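Local coordinates for protein putative Chlorite dismutase TA0507 (Thermoplasma acidophilum, PDB 3DTZ) that is of unknown function but belongs to the chlorite dismutase family, whose members are generally heme-binding oxidoreductases, at residues T26-Y31 / F140-M145; F67-S72 / S77-W82; W82-N87 / D130-P135; S114-S119 / V195-I200; K177-Y182 / A204-V209. All blocks are in the same frame, centred on the assembly; numbering follows the deposited sequence.

Interaction 1 of 5, residues T26-Y31 / F140-M145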
# COMPACT_ATOMS: atom_id res chain seq x y z
N THR D 26 23.24 13.21 4.05
CA THR D 26 22.20 13.61 5.00
C THR D 26 21.11 12.55 5.08
O THR D 26 20.89 11.79 4.13
CB THR D 26 21.62 15.00 4.67
OG1 THR D 26 20.75 15.41 5.73
CG2 THR D 26 20.86 14.98 3.30
N SER D 27 20.43 12.51 6.24
CA SER D 27 19.29 11.61 6.40
C SER D 27 18.16 12.34 7.06
O SER D 27 18.38 13.21 7.92
CB SER D 27 19.68 10.40 7.25
OG SER D 27 20.38 9.44 6.47
N VAL D 28 16.94 11.97 6.66
CA VAL D 28 15.75 12.43 7.36
C VAL D 28 15.05 11.14 7.81
O VAL D 28 14.83 10.25 6.99
CB VAL D 28 14.83 13.24 6.42
CG1 VAL D 28 13.57 13.66 7.17
CG2 VAL D 28 15.60 14.52 5.87
N LEU D 29 14.71 11.07 9.09
CA LEU D 29 14.00 9.91 9.68
C LEU D 29 12.74 10.42 10.36
O LEU D 29 12.77 11.47 11.00
CB LEU D 29 14.86 9.20 10.75
CG LEU D 29 16.35 8.94 10.47
CD1 LEU D 29 16.98 8.23 11.68
CD2 LEU D 29 16.51 8.12 9.17
N SER D 30 11.65 9.67 10.26
CA SER D 30 10.47 10.02 11.05
C SER D 30 9.95 8.79 11.81
O SER D 30 10.16 7.65 11.37
CB SER D 30 9.38 10.66 10.19
OG SER D 30 8.85 9.73 9.24
N TYR D 31 9.38 9.03 12.99
CA TYR D 31 8.92 7.97 13.86
C TYR D 31 7.57 8.32 14.44
O TYR D 31 7.26 9.49 14.67
CB TYR D 31 9.91 7.76 15.03
CG TYR D 31 11.19 7.09 14.62
CD1 TYR D 31 12.26 7.84 14.09
CD2 TYR D 31 11.33 5.71 14.74
CE1 TYR D 31 13.45 7.23 13.68
CE2 TYR D 31 12.52 5.07 14.33
CZ TYR D 31 13.57 5.84 13.82
OH TYR D 31 14.71 5.22 13.43
N PHE D 140 10.51 23.06 8.77
CA PHE D 140 11.33 22.19 7.92
C PHE D 140 10.38 21.45 7.00
O PHE D 140 9.32 20.98 7.44
CB PHE D 140 12.04 21.19 8.83
CG PHE D 140 12.95 20.22 8.12
CD1 PHE D 140 14.09 20.66 7.43
CD2 PHE D 140 12.71 18.87 8.19
CE1 PHE D 140 14.96 19.75 6.79
CE2 PHE D 140 13.59 17.96 7.57
CZ PHE D 140 14.71 18.40 6.88
N VAL D 141 10.76 21.34 5.73
CA VAL D 141 9.98 20.57 4.75
C VAL D 141 10.95 19.63 4.10
O VAL D 141 12.03 20.05 3.70
CB VAL D 141 9.35 21.46 3.65
CG1 VAL D 141 8.73 20.63 2.51
CG2 VAL D 141 8.33 22.43 4.26
N ALA D 142 10.58 18.36 3.98
CA ALA D 142 11.41 17.40 3.27
C ALA D 142 10.50 16.54 2.40
O ALA D 142 9.42 16.13 2.83
CB ALA D 142 12.15 16.50 4.26
N TYR D 143 10.92 16.27 1.18
CA TYR D 143 10.24 15.20 0.46
C TYR D 143 11.12 14.57 -0.60
O TYR D 143 11.99 15.26 -1.16
CB TYR D 143 8.93 15.68 -0.15
CG TYR D 143 9.06 16.94 -0.95
CD1 TYR D 143 8.98 18.18 -0.31
CD2 TYR D 143 9.22 16.91 -2.34
CE1 TYR D 143 9.08 19.35 -1.01
CE2 TYR D 143 9.33 18.11 -3.07
CZ TYR D 143 9.25 19.32 -2.37
OH TYR D 143 9.35 20.54 -3.00
N PRO D 144 10.84 13.29 -0.91
CA PRO D 144 11.47 12.67 -2.06
C PRO D 144 10.90 13.25 -3.35
O PRO D 144 9.76 13.72 -3.37
CB PRO D 144 11.11 11.18 -1.95
CG PRO D 144 10.18 11.01 -0.83
CD PRO D 144 9.88 12.39 -0.23
N MSE D 145 11.69 13.19 -4.42
CA MSE D 145 11.24 13.65 -5.73
C MSE D 145 12.03 12.87 -6.79
O MSE D 145 13.20 12.49 -6.58
CB MSE D 145 11.44 15.16 -5.87
CG MSE D 145 10.89 15.68 -7.16
SE MSE D 145 12.29 15.81 -8.52
CE MSE D 145 13.02 17.42 -7.80
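Val28 meets Phe140 and Ala142 through its two methyl branches, and the surface buried between the segments is small, 96 Å² summed over both sides. CB points toward strand 139-147, and the two branches leave it on different courses. CG1, anti to the backbone N (chi1 177°), comes within 4.3 Å of Ala142 CB and lies equally far, 4.3 Å, from Phe140 CE2. CG2, anti to the carbonyl carbon, reaches farther toward the ring tip: its nearest neighbour is Phe140 CZ at 4.1 Å, approached at the edge and near the ring plane, and Ala142 CB follows at 4.3 Å. The valine and phenylalanine side chains advance from opposite directions, and the ring presents its rim to the methyl group. Phe140 can do so because its CG is anti to the backbone N (chi1 -179°), which extends the ring across the gap. With 7.8 Å between Val28 CA and Ala142 CA, the two strands are too far apart to be sheet neighbours; side chains alone bridge them, by dispersion.

The pairing order of the strands closes into a ring, a beta barrel of the kind known in this family, in which strands 25-33 and 139-147 stand four steps apart either way round. The contact thus spans the interior. Leu197 of strand 194-200 touches both Val28 and Ala142, Ile80 of strand 79-85 adds to the packing on Val28, and Phe140 stacks with Tyr70 and Trp82. The alternate residues Ser27, Leu29 and Tyr31 pack instead against helix 88-102.

Interaction 2 of 5, residues F67-S72 / S77-W82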
# COMPACT_ATOMS: atom_id res chain seq x y z
N PHE D 67 22.24 18.44 13.49
CA PHE D 67 21.23 17.50 13.99
C PHE D 67 20.10 18.34 14.55
O PHE D 67 20.31 19.16 15.47
CB PHE D 67 21.78 16.60 15.10
CG PHE D 67 20.71 15.83 15.80
CD1 PHE D 67 20.04 14.81 15.12
CD2 PHE D 67 20.30 16.18 17.08
CE1 PHE D 67 19.00 14.08 15.74
CE2 PHE D 67 19.26 15.46 17.72
CZ PHE D 67 18.62 14.43 17.05
N HIS D 68 18.91 18.18 13.99
CA HIS D 68 17.74 18.93 14.47
C HIS D 68 16.55 17.98 14.63
O HIS D 68 16.41 17.04 13.86
CB HIS D 68 17.39 20.06 13.50
CG HIS D 68 18.53 21.01 13.24
ND1 HIS D 68 19.13 21.73 14.25
CD2 HIS D 68 19.15 21.38 12.09
CE1 HIS D 68 20.11 22.47 13.74
NE2 HIS D 68 20.15 22.26 12.43
N ILE D 69 15.69 18.28 15.59
CA ILE D 69 14.49 17.49 15.85
C ILE D 69 13.28 18.38 15.50
O ILE D 69 13.32 19.58 15.79
CB ILE D 69 14.42 17.02 17.34
CG1 ILE D 69 15.72 16.31 17.73
CG2 ILE D 69 13.22 16.05 17.49
CD1 ILE D 69 15.87 16.03 19.22
N TYR D 70 12.22 17.80 14.93
CA TYR D 70 10.99 18.54 14.60
C TYR D 70 9.76 17.78 15.08
O TYR D 70 9.70 16.55 15.00
CB TYR D 70 10.85 18.73 13.09
CG TYR D 70 12.00 19.49 12.52
CD1 TYR D 70 13.15 18.81 12.11
CD2 TYR D 70 11.96 20.88 12.47
CE1 TYR D 70 14.27 19.53 11.62
CE2 TYR D 70 13.06 21.61 11.99
CZ TYR D 70 14.19 20.93 11.56
OH TYR D 70 15.26 21.63 11.07
N ARG D 71 8.79 18.53 15.58
CA ARG D 71 7.42 18.05 15.80
C ARG D 71 6.78 17.95 14.41
O ARG D 71 7.16 18.67 13.50
CB ARG D 71 6.65 19.07 16.64
CG ARG D 71 7.24 19.25 18.06
CD ARG D 71 6.98 20.65 18.62
NE ARG D 71 5.56 20.91 18.87
CZ ARG D 71 5.09 22.09 19.24
NH1 ARG D 71 5.92 23.13 19.41
NH2 ARG D 71 3.78 22.24 19.48
N SER D 72 5.82 17.04 14.26
CA SER D 72 5.25 16.74 12.96
C SER D 72 3.82 17.18 12.87
O SER D 72 3.02 16.86 13.76
CB SER D 72 5.35 15.22 12.71
OG SER D 72 4.48 14.77 11.65
N SER D 77 3.46 10.57 11.87
CA SER D 77 4.73 10.76 12.62
C SER D 77 4.54 11.67 13.82
O SER D 77 3.75 12.62 13.77
CB SER D 77 5.80 11.42 11.72
OG SER D 77 6.10 10.52 10.65
N ASP D 78 5.28 11.39 14.89
CA ASP D 78 5.33 12.29 16.04
C ASP D 78 6.59 13.11 16.07
O ASP D 78 6.63 14.16 16.71
CB ASP D 78 5.19 11.51 17.35
CG ASP D 78 3.83 10.83 17.47
OD1 ASP D 78 2.80 11.55 17.59
OD2 ASP D 78 3.77 9.58 17.44
N VAL D 79 7.64 12.60 15.43
CA VAL D 79 8.92 13.30 15.47
C VAL D 79 9.65 13.09 14.15
O VAL D 79 9.52 12.01 13.54
CB VAL D 79 9.79 12.85 16.69
CG1 VAL D 79 10.06 11.34 16.61
CG2 VAL D 79 11.09 13.63 16.76
N ILE D 80 10.42 14.09 13.74
CA ILE D 80 11.28 14.00 12.55
C ILE D 80 12.69 14.39 12.98
O ILE D 80 12.85 15.34 13.74
CB ILE D 80 10.83 15.00 11.45
CG1 ILE D 80 9.36 14.75 11.07
CG2 ILE D 80 11.75 14.91 10.19
CD1 ILE D 80 8.62 16.03 10.49
N PHE D 81 13.68 13.62 12.53
CA PHE D 81 15.09 13.87 12.79
C PHE D 81 15.78 14.22 11.46
O PHE D 81 15.53 13.57 10.45
CB PHE D 81 15.75 12.57 13.33
CG PHE D 81 15.22 12.13 14.67
CD1 PHE D 81 15.54 12.86 15.83
CD2 PHE D 81 14.38 11.02 14.79
CE1 PHE D 81 15.05 12.48 17.08
CE2 PHE D 81 13.87 10.63 16.05
CZ PHE D 81 14.23 11.36 17.20
N TRP D 82 16.67 15.19 11.48
CA TRP D 82 17.47 15.53 10.31
C TRP D 82 18.94 15.66 10.77
O TRP D 82 19.22 16.37 11.71
CB TRP D 82 16.98 16.85 9.72
CG TRP D 82 17.81 17.42 8.61
CD1 TRP D 82 18.50 16.72 7.62
CD2 TRP D 82 18.04 18.81 8.34
NE1 TRP D 82 19.15 17.61 6.78
CE2 TRP D 82 18.87 18.90 7.19
CE3 TRP D 82 17.60 20.01 8.96
CZ2 TRP D 82 19.26 20.13 6.63
CZ3 TRP D 82 18.00 21.25 8.41
CH2 TRP D 82 18.85 21.30 7.26
O HOH W 1 4.52 16.19 16.82
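His68 and Trp82 exchange two backbone hydrogen bonds, His68 N to Trp82 O at 2.9 Å and the reverse, and Tyr70 and Ile80 do the same, with Tyr70 N to Ile80 O at 2.8 Å. These are the hydrogen-bonded pairs of an antiparallel hairpin whose short axes run at 156°; Ile69 with Phe81 is the non-hydrogen-bonded pair between them.

On the face carrying Ile69, Val79 and Phe81, the methyls Ile69 CG2 and Val79 CG2 are pressed to 3.3 Å, tighter than usual van der Waals contact. Phe67 CE1 lies alongside, 3.7 Å from Phe81 CD1. On the face of His68, Tyr70, Ile80 and Trp82, the phenol oxygen Tyr70 OH meets the edge of the indole, 3.5 Å from Trp82 CE3. His68 and Trp82 point the same way, their planes at 53°.

Farther out, a water accepts from Ser72 N at 3.0 Å and lies 2.9 Å from Asp78 O, bridging Ser72 and the Asp78 loop beyond the last direct bonds. Asp78 and Val79 form a classic beta bulge opposite Tyr31 of strand 25-33. Helices 41-60 and 236-243 pack on the Phe81 and Ile69 face.

The inward backbone bonds hold the hairpin, and its outer edges pair with strands 229-234 and 25-33. Asp78 OD2 accepts from Leu33 N; salt bridges of Asp78 OD1 to Arg103 and of buried Arg71 to Glu96, both of the third subunit, imply partly quaternary hold.

Interaction 3 of 5, residues W82-N87 / D130-P135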
# COMPACT_ATOMS: atom_id res chain seq x y z
N TRP D 82 16.67 15.19 11.48
CA TRP D 82 17.47 15.53 10.31
C TRP D 82 18.94 15.66 10.77
O TRP D 82 19.22 16.37 11.71
CB TRP D 82 16.98 16.85 9.72
CG TRP D 82 17.81 17.42 8.61
CD1 TRP D 82 18.50 16.72 7.62
CD2 TRP D 82 18.04 18.81 8.34
NE1 TRP D 82 19.15 17.61 6.78
CE2 TRP D 82 18.87 18.90 7.19
CE3 TRP D 82 17.60 20.01 8.96
CZ2 TRP D 82 19.26 20.13 6.63
CZ3 TRP D 82 18.00 21.25 8.41
CH2 TRP D 82 18.85 21.30 7.26
N TYR D 83 19.87 14.98 10.10
CA TYR D 83 21.30 15.16 10.45
C TYR D 83 22.16 14.94 9.21
O TYR D 83 21.71 14.29 8.24
CB TYR D 83 21.73 14.18 11.56
CG TYR D 83 21.39 12.74 11.29
CD1 TYR D 83 22.26 11.91 10.59
CD2 TYR D 83 20.15 12.23 11.69
CE1 TYR D 83 21.90 10.56 10.33
CE2 TYR D 83 19.80 10.92 11.45
CZ TYR D 83 20.67 10.10 10.78
OH TYR D 83 20.26 8.81 10.53
N SER D 84 23.40 15.44 9.28
CA SER D 84 24.32 15.43 8.13
C SER D 84 25.76 15.16 8.58
O SER D 84 26.13 15.53 9.68
CB SER D 84 24.26 16.77 7.39
OG SER D 84 22.93 17.25 7.26
N SER D 85 26.56 14.54 7.71
CA SER D 85 27.97 14.24 7.98
C SER D 85 28.67 13.89 6.68
O SER D 85 28.06 13.34 5.79
CB SER D 85 28.11 13.02 8.90
OG SER D 85 29.50 12.73 9.18
N ARG D 86 29.97 14.19 6.58
CA ARG D 86 30.77 13.71 5.45
C ARG D 86 31.13 12.24 5.61
O ARG D 86 31.56 11.61 4.65
CB ARG D 86 32.04 14.55 5.28
CG ARG D 86 31.75 15.95 4.77
CD ARG D 86 33.01 16.70 4.33
NE ARG D 86 32.61 17.94 3.66
CZ ARG D 86 32.43 19.12 4.27
NH1 ARG D 86 32.63 19.25 5.58
NH2 ARG D 86 32.05 20.18 3.55
N ASN D 87 30.91 11.70 6.82
CA ASN D 87 31.35 10.32 7.15
C ASN D 87 30.19 9.32 7.03
O ASN D 87 29.29 9.32 7.88
CB ASN D 87 31.96 10.26 8.56
CG ASN D 87 32.67 8.93 8.84
OD1 ASN D 87 32.34 7.89 8.27
ND2 ASN D 87 33.68 8.97 9.70
N ASP D 130 28.24 25.88 5.71
CA ASP D 130 28.01 27.08 6.53
C ASP D 130 26.52 27.25 6.79
O ASP D 130 26.11 27.59 7.91
CB ASP D 130 28.55 28.35 5.85
CG ASP D 130 30.07 28.51 5.96
OD1 ASP D 130 30.73 27.77 6.74
OD2 ASP D 130 30.62 29.42 5.27
N SER D 131 25.70 27.02 5.76
CA SER D 131 24.24 27.11 5.90
C SER D 131 23.73 26.07 6.90
O SER D 131 22.87 26.35 7.74
CB SER D 131 23.59 26.90 4.52
OG SER D 131 22.25 27.30 4.52
N LEU D 132 24.26 24.85 6.78
CA LEU D 132 23.89 23.75 7.70
C LEU D 132 24.28 24.09 9.17
O LEU D 132 23.62 23.63 10.11
CB LEU D 132 24.53 22.45 7.28
CG LEU D 132 24.12 21.80 5.98
CD1 LEU D 132 24.85 20.48 5.80
CD2 LEU D 132 22.59 21.61 6.00
N ARG D 133 25.30 24.91 9.36
CA ARG D 133 25.72 25.28 10.71
C ARG D 133 24.99 26.49 11.31
O ARG D 133 25.22 26.86 12.49
CB ARG D 133 27.25 25.47 10.76
CG ARG D 133 27.99 24.14 10.48
CD ARG D 133 29.48 24.29 10.62
NE ARG D 133 30.18 23.04 10.28
CZ ARG D 133 30.40 22.05 11.13
NH1 ARG D 133 29.99 22.15 12.38
NH2 ARG D 133 31.07 20.97 10.75
N LEU D 134 24.14 27.14 10.52
CA LEU D 134 23.35 28.27 11.04
C LEU D 134 22.25 27.75 11.98
O LEU D 134 21.76 26.64 11.81
CB LEU D 134 22.71 29.05 9.90
CG LEU D 134 23.63 29.74 8.88
CD1 LEU D 134 22.82 30.24 7.69
CD2 LEU D 134 24.41 30.90 9.51
N PRO D 135 21.84 28.56 12.97
CA PRO D 135 20.72 28.11 13.79
C PRO D 135 19.49 27.88 12.91
O PRO D 135 19.22 28.70 12.03
CB PRO D 135 20.48 29.28 14.75
CG PRO D 135 21.77 30.01 14.78
CD PRO D 135 22.34 29.88 13.39
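Ser84 OG, hydrogen-bonded to Asn66 OD1, Tyr116 OH and Thr26 OG1, also lies 4.0 Å from Leu132 CD1, where the short helix 128-132 meets the beta barrel. Three polar partners around one buried hydroxyl fix its position, and the leucine methyl packs beside that cluster without competing for it.

Leu132 carries the contact from the helix side. With CG anti to its carbonyl carbon (chi1 -66°), the fork opens toward strand 79-85 and its two tips divide the work. CD1 takes Ser84, while CD2 lies 3.7 Å from Trp82 CZ2 and 4.0 Å from Trp82 CH2, obliquely to the indole and on its six-membered ring. The two side chains cross at about a right angle. Leu132 also touches Ile65 and Tyr182, so the helix packs on strands 64-72 and 180-185 as well.

Nearer the surface, Glu129 forms a salt bridge with Arg133 and, in one of the two deposited conformers of Arg86, with that arginine too, which would offset the like charges. At the end of the strand the chain folds into an ST turn: Asn87 N donates to Ser85 OG at 2.9 Å with an N-H...O angle of 161°, and Asn87 OD1 in turn caps Asp89 N at the start of helix 88-102.

Interaction 4 of 5, residues S114-S119 / V195-I200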
# COMPACT_ATOMS: atom_id res chain seq x y z
N SER D 114 20.88 10.50 1.43
CA SER D 114 21.13 11.19 0.18
C SER D 114 22.37 12.08 0.34
O SER D 114 22.93 12.19 1.45
CB SER D 114 19.92 12.02 -0.22
OG SER D 114 19.61 12.97 0.78
N ILE D 115 22.78 12.73 -0.75
CA ILE D 115 24.04 13.48 -0.78
C ILE D 115 23.73 14.89 -1.23
O ILE D 115 23.12 15.06 -2.27
CB ILE D 115 25.02 12.83 -1.79
CG1 ILE D 115 25.40 11.43 -1.33
CG2 ILE D 115 26.30 13.65 -1.94
CD1 ILE D 115 25.23 10.43 -2.47
N TYR D 116 24.18 15.91 -0.50
CA TYR D 116 23.90 17.29 -0.92
C TYR D 116 24.54 17.63 -2.29
O TYR D 116 25.70 17.32 -2.53
CB TYR D 116 24.47 18.29 0.12
CG TYR D 116 23.70 18.34 1.41
CD1 TYR D 116 22.50 19.06 1.52
CD2 TYR D 116 24.17 17.65 2.54
CE1 TYR D 116 21.78 19.08 2.76
CE2 TYR D 116 23.49 17.66 3.76
CZ TYR D 116 22.31 18.39 3.87
OH TYR D 116 21.65 18.39 5.07
N ASP D 117 23.76 18.29 -3.16
CA ASP D 117 24.31 18.91 -4.34
C ASP D 117 24.75 20.33 -3.92
O ASP D 117 23.91 21.20 -3.67
CB ASP D 117 23.24 18.97 -5.44
CG ASP D 117 23.73 19.70 -6.69
OD1 ASP D 117 24.91 20.13 -6.75
OD2 ASP D 117 22.90 19.84 -7.63
N GLU D 118 26.05 20.55 -3.81
CA GLU D 118 26.53 21.88 -3.34
C GLU D 118 26.66 22.91 -4.46
O GLU D 118 26.99 24.07 -4.21
CB GLU D 118 27.86 21.73 -2.62
CG GLU D 118 27.79 20.75 -1.45
CD GLU D 118 29.12 20.56 -0.74
OE1 GLU D 118 29.83 21.56 -0.46
OE2 GLU D 118 29.45 19.38 -0.46
N SER D 119 26.40 22.51 -5.71
CA SER D 119 26.66 23.43 -6.81
C SER D 119 25.87 24.76 -6.76
O SER D 119 26.46 25.80 -7.08
CB SER D 119 26.57 22.74 -8.19
OG SER D 119 25.27 22.27 -8.45
N VAL D 195 16.15 14.00 -2.68
CA VAL D 195 15.39 14.39 -1.49
C VAL D 195 15.60 15.90 -1.36
O VAL D 195 16.75 16.38 -1.28
CB VAL D 195 15.81 13.63 -0.23
CG1 VAL D 195 14.89 14.05 0.96
CG2 VAL D 195 15.74 12.10 -0.44
N VAL D 196 14.52 16.67 -1.44
CA VAL D 196 14.69 18.13 -1.39
C VAL D 196 14.29 18.59 0.01
O VAL D 196 13.27 18.14 0.55
CB VAL D 196 13.90 18.86 -2.48
CG1 VAL D 196 14.45 20.22 -2.63
CG2 VAL D 196 14.09 18.16 -3.85
N LEU D 197 15.16 19.39 0.62
CA LEU D 197 14.98 19.85 2.00
C LEU D 197 14.89 21.38 2.04
O LEU D 197 15.67 22.06 1.35
CB LEU D 197 16.17 19.40 2.87
CG LEU D 197 16.56 17.93 2.75
CD1 LEU D 197 17.81 17.63 3.56
CD2 LEU D 197 15.40 17.00 3.13
N TYR D 198 14.02 21.91 2.89
CA TYR D 198 13.88 23.36 3.05
C TYR D 198 13.75 23.71 4.51
O TYR D 198 13.01 23.06 5.23
CB TYR D 198 12.63 23.87 2.37
CG TYR D 198 12.60 23.48 0.92
CD1 TYR D 198 13.26 24.27 -0.02
CD2 TYR D 198 12.02 22.28 0.53
CE1 TYR D 198 13.28 23.90 -1.35
CE2 TYR D 198 12.03 21.89 -0.82
CZ TYR D 198 12.66 22.72 -1.74
OH TYR D 198 12.73 22.36 -3.07
N GLU D 199 14.48 24.74 4.93
CA GLU D 199 14.20 25.40 6.19
C GLU D 199 13.40 26.65 5.84
O GLU D 199 13.80 27.45 4.98
CB GLU D 199 15.48 25.82 6.91
CG GLU D 199 16.35 24.66 7.34
CD GLU D 199 17.54 25.17 8.12
OE1 GLU D 199 17.30 25.79 9.19
OE2 GLU D 199 18.68 24.97 7.66
N ILE D 200 12.24 26.81 6.47
CA ILE D 200 11.35 27.89 6.08
C ILE D 200 10.83 28.65 7.30
O ILE D 200 10.67 28.05 8.36
CB ILE D 200 10.13 27.37 5.25
CG1 ILE D 200 9.23 26.49 6.09
CG2 ILE D 200 10.62 26.64 3.98
CD1 ILE D 200 7.93 26.02 5.37
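Ser114 and Val195 make one half of this contact, Tyr116 and Leu197 the other, and both halves are van der Waals in kind. Ser114 OG, set between the backbone N and the carbonyl carbon (chi1 59°), is thereby turned to Val195 CB, 4.0 Å away, while its carbon, Ser114 CB, is 4.2 Å from Val195 CG2. Tyr116 and Leu197 cross at about a right angle: the methyl Leu197 CD1 sits 4.3 Å from Tyr116 CE1 and 4.2 Å from Tyr116 OH, oblique to the ring. These separations, with 123 Å² buried over both sides, describe a modest packing contact.

Hydrogen bonds serve the hydroxyls from outside the pair of segments. Ser114 OG bonds to Thr184 OG1, which also bonds to Val195 O; one threonine thus bonds to both sides. Tyr116 OH finds Thr26 on the adjacent strand 25-33 and Ser84 on strand 79-85 beyond it, and its link to Trp82 NE1 is weak.

A capping bond forms the third group. Farther along the chain, Asp117 OD1 accepts from Ser119 N at 3.0 Å (N-H...O angle 159°), an Asx turn that leads into helix 119-122.

Strand 180-185 lies between strands 106-116 and 194-200 and pairs antiparallel with each, so the contact reaches over an intervening strand on the barrel's inner side. There Leu197 also touches Val28 and Thr26 of strand 25-33 and Ala142 of strand 139-147.

Interaction 5 of 5, residues K177-Y182 / A204-V209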
# COMPACT_ATOMS: atom_id res chain seq x y z
N LYS D 177 11.50 34.92 0.47
CA LYS D 177 12.42 35.57 1.40
C LYS D 177 12.72 34.69 2.59
O LYS D 177 11.81 34.23 3.29
CB LYS D 177 11.84 36.95 1.84
N GLY D 178 14.00 34.41 2.79
CA GLY D 178 14.42 33.75 4.01
C GLY D 178 14.38 32.22 4.00
O GLY D 178 14.77 31.60 4.98
N ILE D 179 13.94 31.63 2.90
CA ILE D 179 13.97 30.15 2.77
C ILE D 179 15.41 29.63 2.49
O ILE D 179 16.15 30.22 1.68
CB ILE D 179 12.99 29.67 1.67
CG1 ILE D 179 11.55 30.04 2.07
CG2 ILE D 179 13.18 28.16 1.35
CD1 ILE D 179 10.51 29.98 0.96
N ARG D 180 15.80 28.55 3.15
CA ARG D 180 17.07 27.89 2.84
C ARG D 180 16.74 26.60 2.14
O ARG D 180 16.05 25.76 2.71
CB ARG D 180 17.91 27.59 4.08
CG ARG D 180 18.02 28.82 4.92
CD ARG D 180 19.30 28.88 5.67
NE ARG D 180 19.19 28.31 7.00
CZ ARG D 180 19.10 29.02 8.13
NH1 ARG D 180 19.06 30.33 8.12
NH2 ARG D 180 19.03 28.38 9.27
N SER D 181 17.28 26.46 0.93
CA SER D 181 16.96 25.33 0.06
C SER D 181 18.15 24.39 -0.11
O SER D 181 19.27 24.85 -0.35
CB SER D 181 16.52 25.85 -1.30
OG SER D 181 16.25 24.79 -2.19
N TYR D 182 17.89 23.08 -0.04
CA TYR D 182 18.92 22.08 -0.26
C TYR D 182 18.39 20.97 -1.17
O TYR D 182 17.38 20.32 -0.85
CB TYR D 182 19.36 21.45 1.07
CG TYR D 182 19.70 22.41 2.17
CD1 TYR D 182 20.99 22.94 2.29
CD2 TYR D 182 18.76 22.76 3.12
CE1 TYR D 182 21.32 23.82 3.33
CE2 TYR D 182 19.08 23.64 4.17
CZ TYR D 182 20.36 24.15 4.26
OH TYR D 182 20.64 25.02 5.28
N ALA D 204 2.55 29.19 5.17
CA ALA D 204 1.69 29.71 4.09
C ALA D 204 2.49 30.34 2.94
O ALA D 204 2.20 30.10 1.77
CB ALA D 204 0.66 30.72 4.66
N ALA D 205 3.51 31.12 3.30
CA ALA D 205 4.40 31.75 2.31
C ALA D 205 5.11 30.70 1.45
O ALA D 205 5.19 30.84 0.23
CB ALA D 205 5.41 32.65 3.01
N TRP D 206 5.61 29.64 2.09
CA TRP D 206 6.26 28.56 1.38
C TRP D 206 5.27 27.89 0.41
O TRP D 206 5.62 27.61 -0.73
CB TRP D 206 6.84 27.53 2.35
CG TRP D 206 7.09 26.18 1.72
CD1 TRP D 206 6.38 25.02 1.95
CD2 TRP D 206 8.09 25.84 0.76
NE1 TRP D 206 6.88 24.00 1.20
CE2 TRP D 206 7.92 24.46 0.45
CE3 TRP D 206 9.10 26.55 0.12
CZ2 TRP D 206 8.73 23.79 -0.47
CZ3 TRP D 206 9.93 25.88 -0.79
CH2 TRP D 206 9.74 24.51 -1.07
N SER D 207 4.05 27.66 0.88
CA SER D 207 3.02 27.02 0.04
C SER D 207 2.73 27.89 -1.19
O SER D 207 2.56 27.38 -2.31
CB SER D 207 1.73 26.77 0.84
OG SER D 207 0.79 26.03 0.05
N ARG D 208 2.70 29.20 -0.98
CA ARG D 208 2.45 30.14 -2.10
C ARG D 208 3.56 30.12 -3.13
O ARG D 208 3.29 30.13 -4.34
CB ARG D 208 2.19 31.56 -1.60
CG ARG D 208 0.85 31.69 -0.91
CD ARG D 208 0.51 33.15 -0.68
NE ARG D 208 1.47 33.82 0.19
CZ ARG D 208 1.36 33.86 1.51
NH1 ARG D 208 0.33 33.27 2.12
NH2 ARG D 208 2.28 34.50 2.22
N VAL D 209 4.81 30.09 -2.65
CA VAL D 209 5.96 29.95 -3.55
C VAL D 209 5.83 28.67 -4.37
O VAL D 209 6.01 28.68 -5.59
CB VAL D 209 7.33 29.89 -2.81
CG1 VAL D 209 8.44 29.60 -3.83
CG2 VAL D 209 7.62 31.18 -2.05
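Ile179 drives a single methyl, CD1, against the edge of the Trp206 indole, and this is the tight part of the contact. CD1 lies 3.8 Å from Trp206 CE3, in the ring plane, with the two side chains crossing at about a right angle. The same methyl then reaches Val209, one helical turn on, with CD1 to Val209 CG2 at 4.3 Å. An extended arm makes this possible: CG1 is anti to the carbonyl carbon (chi1 -63°) and CD1 continues outward (chi2 164°).

The other side is loose. Lys177 is modelled only as far as CB, consistent with a mobile end, and Gly178 is exposed, its positive phi of 87° turning the chain toward strand 180-185.

Helix 203-213 packs here on the outside of the barrel, where Tyr198 and Ile200 of strand 194-200 also touch Ile179. Across the indole from CE3, Trp206 NE1 donates to Gly188 O of the third subunit, while Arg208 forms salt bridges with Asp175 and with Glu23 of the third subunit. Chemically the contact itself is purely apolar, so dispersion at the ring edge joins loop and helix, whereas several of the directional bonds of the helix side chains go to the third subunit.

From the N terminus, the chain opens interaction 1 at 26-31 and closes it only at 140-145, across the barrel. Interaction 2 lies within that loop as a local hairpin. Trp82 ends it and begins interaction 3, which closes at 130-135, still within the span of interaction 1, and brings helix 128-132 onto the strands. Interaction 4 opens at 114-119, before interactions 1 and 3 have closed, and ends at 195-200, so it crosses both. Interaction 5 starts after interaction 1 is complete but crosses interaction 4, joining the loop ahead of strand 180-185 to helix 203-213. Interactions 1 and 4 thus pack early against late strands inside the barrel, interaction 2 pairs two strands, and 3 and 5 attach helices.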